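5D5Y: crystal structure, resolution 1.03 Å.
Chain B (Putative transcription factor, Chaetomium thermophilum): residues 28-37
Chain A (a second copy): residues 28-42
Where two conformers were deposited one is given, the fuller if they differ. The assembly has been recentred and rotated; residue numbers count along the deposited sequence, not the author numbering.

Chain B (28-37) ELEKTNRLLV
Chain A 28-42: ELEKTNRLLVSEVMT

How are the two backbones arranged? Both stretches are helical throughout, each part of a longer helix, with phi/psi close to -63/-42 and i to i+4 hydrogen bonds such as Leu B36 N to Thr B32 O, 2.9 Å. Their N-to-C directions run nearly parallel, crossing at 19°, and the axes approach to 11.1 Å. The register is offset by one residue: Leu B29 CA lies 7.3 Å from Glu A30 CA, and Leu B36 CA 7.1 Å from Val A37 CA, one heptad on.

What joins the helices by polar bonds? Asn B33 (chi1 -73°, chi2 5°) and Asn A33 (chi1 -151°, chi2 75°) adopt different rotamers, yet their amides pair reciprocally. Asn A33 ND2 donates to Asn B33 OD1 at 2.9 Å, and Asn B33 ND2 to Asn A33 OD1 at 3.0 Å, both nearly linear. Each amide gives one hydrogen bond and accepts one across the contact; Asn B33 ND2 and Asn A33 OD1 have further partners elsewhere in the structure.

Which apolar side chains flank this pair? Toward the N termini, Leu B29 (m, t) brings CD1 to 3.9 Å from CD2 of Leu A29 (t, p). Toward the C termini, Leu B36 (t, p) is a knob among Leu A36, Val A37, Val A40 and Met A41; its CD1 reaches Val A40 CG1 at 3.8 Å and Met A41 SD at 4.0 Å. Thr B32 (m) sets CG2 3.5 Å from CG2 of Val A37 (t), while its OG1 bonds back to Glu B28 O at 3.0 Å.

Where do the salt bridges lie? Within each helix, between residues 30 and 34, one turn apart. Arg B34 grips Glu B30 twice, NH2 to OE1 at 2.8 Å and NE to OE2 at 2.9 Å; Arg A34 NH2 meets Glu A30 OE2 at 3.0 Å. These salt bridges do not cross between the stretches.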

# COMPACT_ATOMS: atom_id res chain seq x y z
N GLU B 28 -7.92 4.11 -2.15
CA GLU B 28 -9.12 3.94 -1.33
C GLU B 28 -8.78 4.12 0.15
O GLU B 28 -9.55 4.77 0.89
CB GLU B 28 -9.75 2.59 -1.55
CG GLU B 28 -10.41 2.49 -2.93
CD GLU B 28 -11.01 1.16 -3.22
OE1 GLU B 28 -11.13 0.30 -2.28
OE2 GLU B 28 -11.48 0.95 -4.35
N LEU B 29 -7.69 3.52 0.60
CA LEU B 29 -7.29 3.64 2.00
C LEU B 29 -6.97 5.09 2.36
O LEU B 29 -7.32 5.57 3.45
CB LEU B 29 -6.09 2.77 2.30
CG LEU B 29 -6.37 1.25 2.33
CD1 LEU B 29 -5.07 0.48 2.28
CD2 LEU B 29 -7.22 0.88 3.53
N GLU B 30 -6.32 5.82 1.44
CA GLU B 30 -6.00 7.21 1.71
C GLU B 30 -7.28 8.02 1.87
O GLU B 30 -7.39 8.84 2.80
CB GLU B 30 -5.13 7.78 0.61
CG GLU B 30 -4.61 9.17 0.96
CD GLU B 30 -5.56 10.35 0.82
OE1 GLU B 30 -6.48 10.28 0.00
OE2 GLU B 30 -5.34 11.36 1.55
N LYS B 31 -8.26 7.82 1.00
CA LYS B 31 -9.50 8.58 1.09
C LYS B 31 -10.25 8.21 2.38
O LYS B 31 -10.75 9.11 3.09
CB LYS B 31 -10.35 8.36 -0.13
CG LYS B 31 -11.54 9.25 -0.06
CD LYS B 31 -12.47 9.18 -1.19
CE LYS B 31 -13.61 10.20 -1.04
NZ LYS B 31 -14.68 9.98 -2.00
N THR B 32 -10.33 6.95 2.68
CA THR B 32 -10.98 6.51 3.91
C THR B 32 -10.32 7.14 5.13
O THR B 32 -11.03 7.64 6.03
CB THR B 32 -10.91 4.99 4.00
OG1 THR B 32 -11.69 4.44 2.93
CG2 THR B 32 -11.34 4.44 5.34
N ASN B 33 -9.01 7.15 5.17
CA ASN B 33 -8.33 7.65 6.36
C ASN B 33 -8.35 9.14 6.45
O ASN B 33 -8.38 9.70 7.56
CB ASN B 33 -6.97 7.00 6.51
CG ASN B 33 -7.09 5.55 6.94
OD1 ASN B 33 -8.19 5.02 7.03
ND2 ASN B 33 -5.97 4.89 7.20
N ARG B 34 -8.39 9.84 5.31
CA ARG B 34 -8.55 11.28 5.32
C ARG B 34 -9.93 11.67 5.85
O ARG B 34 -10.07 12.61 6.66
CB ARG B 34 -8.33 11.82 3.89
CG ARG B 34 -8.51 13.30 3.78
CD ARG B 34 -7.75 13.84 2.54
NE ARG B 34 -7.81 12.95 1.37
CZ ARG B 34 -8.76 12.87 0.47
NH1 ARG B 34 -9.88 13.57 0.50
NH2 ARG B 34 -8.51 12.09 -0.56
N LEU B 35 -10.95 10.93 5.44
CA LEU B 35 -12.29 11.13 6.02
C LEU B 35 -12.32 10.80 7.50
O LEU B 35 -12.97 11.48 8.30
CB LEU B 35 -13.34 10.36 5.23
CG LEU B 35 -13.57 10.93 3.75
CD1 LEU B 35 -14.57 10.16 2.93
CD2 LEU B 35 -13.96 12.40 3.70
N LEU B 36 -11.58 9.76 7.89
CA LEU B 36 -11.57 9.44 9.28
C LEU B 36 -10.90 10.57 10.10
O LEU B 36 -11.35 10.88 11.18
CB LEU B 36 -10.89 8.09 9.48
CG LEU B 36 -11.25 7.31 10.71
CD1 LEU B 36 -12.73 6.86 10.58
CD2 LEU B 36 -10.33 6.09 10.85
N VAL B 37 -9.83 11.19 9.57
CA VAL B 37 -9.25 12.37 10.25
C VAL B 37 -10.34 13.39 10.54
O VAL B 37 -10.42 13.93 11.67
CB VAL B 37 -8.12 13.03 9.45
CG1 VAL B 37 -7.68 14.31 10.09
CG2 VAL B 37 -6.92 12.11 9.30
N GLU A 28 -3.33 -7.33 4.30
CA GLU A 28 -3.39 -7.30 5.76
C GLU A 28 -3.63 -5.86 6.25
O GLU A 28 -4.38 -5.67 7.23
CB GLU A 28 -2.14 -7.86 6.41
CG GLU A 28 -1.94 -9.36 6.15
CD GLU A 28 -3.07 -10.26 6.59
OE1 GLU A 28 -3.80 -9.95 7.49
OE2 GLU A 28 -3.24 -11.32 5.98
N LEU A 29 -3.00 -4.89 5.62
CA LEU A 29 -3.27 -3.49 5.95
C LEU A 29 -4.74 -3.16 5.74
O LEU A 29 -5.38 -2.56 6.61
CB LEU A 29 -2.38 -2.56 5.13
CG LEU A 29 -2.74 -1.07 5.23
CD1 LEU A 29 -2.69 -0.54 6.65
CD2 LEU A 29 -1.82 -0.29 4.31
N GLU A 30 -5.30 -3.56 4.59
CA GLU A 30 -6.70 -3.25 4.36
C GLU A 30 -7.59 -3.88 5.42
O GLU A 30 -8.54 -3.24 5.90
CB GLU A 30 -7.08 -3.72 2.95
CG GLU A 30 -8.52 -3.56 2.68
CD GLU A 30 -8.96 -3.93 1.28
OE1 GLU A 30 -8.23 -3.77 0.33
OE2 GLU A 30 -10.08 -4.34 1.13
N LYS A 31 -7.33 -5.12 5.80
CA LYS A 31 -8.14 -5.80 6.82
C LYS A 31 -8.07 -5.13 8.18
O LYS A 31 -9.09 -4.94 8.86
CB LYS A 31 -7.68 -7.27 6.90
CG LYS A 31 -8.45 -8.09 7.86
CD LYS A 31 -8.04 -9.55 7.77
CE LYS A 31 -8.64 -10.40 8.86
NZ LYS A 31 -8.19 -11.76 8.63
N THR A 32 -6.87 -4.73 8.57
CA THR A 32 -6.70 -3.99 9.84
C THR A 32 -7.39 -2.63 9.76
O THR A 32 -8.00 -2.17 10.74
CB THR A 32 -5.22 -3.89 10.15
OG1 THR A 32 -4.77 -5.19 10.49
CG2 THR A 32 -4.90 -2.90 11.27
N ASN A 33 -7.27 -1.96 8.62
CA ASN A 33 -7.84 -0.63 8.49
C ASN A 33 -9.35 -0.67 8.62
O ASN A 33 -9.94 0.26 9.20
CB ASN A 33 -7.43 0.00 7.18
CG ASN A 33 -7.39 1.51 7.31
OD1 ASN A 33 -6.46 2.06 7.90
ND2 ASN A 33 -8.40 2.16 6.80
N ARG A 34 -10.00 -1.71 8.13
CA ARG A 34 -11.44 -1.89 8.29
C ARG A 34 -11.82 -1.88 9.74
O ARG A 34 -12.85 -1.27 10.14
CB ARG A 34 -11.93 -3.24 7.71
CG ARG A 34 -11.79 -3.47 6.24
CD ARG A 34 -12.09 -4.92 5.82
NE ARG A 34 -11.66 -5.23 4.52
CZ ARG A 34 -11.51 -6.67 4.06
NH1 ARG A 34 -11.62 -7.55 4.75
NH2 ARG A 34 -11.09 -6.62 2.71
N LEU A 35 -11.06 -2.58 10.55
CA LEU A 35 -11.33 -2.63 11.97
C LEU A 35 -11.16 -1.27 12.61
O LEU A 35 -11.97 -0.85 13.43
CB LEU A 35 -10.41 -3.66 12.59
CG LEU A 35 -10.58 -3.87 14.05
CD1 LEU A 35 -11.99 -4.24 14.45
CD2 LEU A 35 -9.56 -4.86 14.54
N LEU A 36 -10.09 -0.55 12.23
CA LEU A 36 -9.87 0.78 12.74
C LEU A 36 -11.04 1.71 12.43
O LEU A 36 -11.50 2.44 13.33
CB LEU A 36 -8.55 1.33 12.19
CG LEU A 36 -8.20 2.75 12.61
CD1 LEU A 36 -8.04 2.89 14.13
CD2 LEU A 36 -6.94 3.20 11.90
N VAL A 37 -11.52 1.72 11.19
CA VAL A 37 -12.64 2.55 10.84
C VAL A 37 -13.84 2.21 11.71
O VAL A 37 -14.49 3.10 12.26
CB VAL A 37 -12.99 2.40 9.35
CG1 VAL A 37 -14.32 3.10 9.03
CG2 VAL A 37 -11.87 2.94 8.48
N SER A 38 -14.15 0.92 11.85
CA SER A 38 -15.30 0.53 12.65
C SER A 38 -15.15 1.03 14.09
O SER A 38 -16.12 1.54 14.68
CB SER A 38 -15.50 -0.99 12.63
OG SER A 38 -15.99 -1.42 11.34
N GLU A 39 -14.00 0.84 14.68
CA GLU A 39 -13.85 1.19 16.09
C GLU A 39 -13.85 2.70 16.29
O GLU A 39 -14.35 3.17 17.33
CB GLU A 39 -12.65 0.49 16.69
CG GLU A 39 -12.73 -1.05 16.65
CD GLU A 39 -13.87 -1.70 17.44
OE1 GLU A 39 -14.68 -1.00 18.11
OE2 GLU A 39 -13.97 -2.96 17.36
N VAL A 40 -13.31 3.48 15.34
CA VAL A 40 -13.41 4.93 15.45
C VAL A 40 -14.85 5.39 15.34
O VAL A 40 -15.32 6.27 16.09
CB VAL A 40 -12.51 5.64 14.43
CG1 VAL A 40 -12.82 7.13 14.38
CG2 VAL A 40 -11.04 5.38 14.76
N MET A 41 -15.60 4.80 14.42
CA MET A 41 -16.98 5.21 14.27
C MET A 41 -17.83 4.80 15.47
O MET A 41 -18.73 5.54 15.87
CB MET A 41 -17.53 4.73 12.94
CG MET A 41 -16.79 5.27 11.73
SD MET A 41 -16.56 7.09 11.68
CE MET A 41 -18.21 7.64 11.29
N THR A 42 -17.55 3.66 16.07
CA THR A 42 -18.19 3.30 17.35
C THR A 42 -17.85 4.30 18.44
O THR A 42 -18.72 4.72 19.21
CB THR A 42 -17.78 1.87 17.75
OG1 THR A 42 -18.44 0.98 16.85
CG2 THR A 42 -18.16 1.54 19.20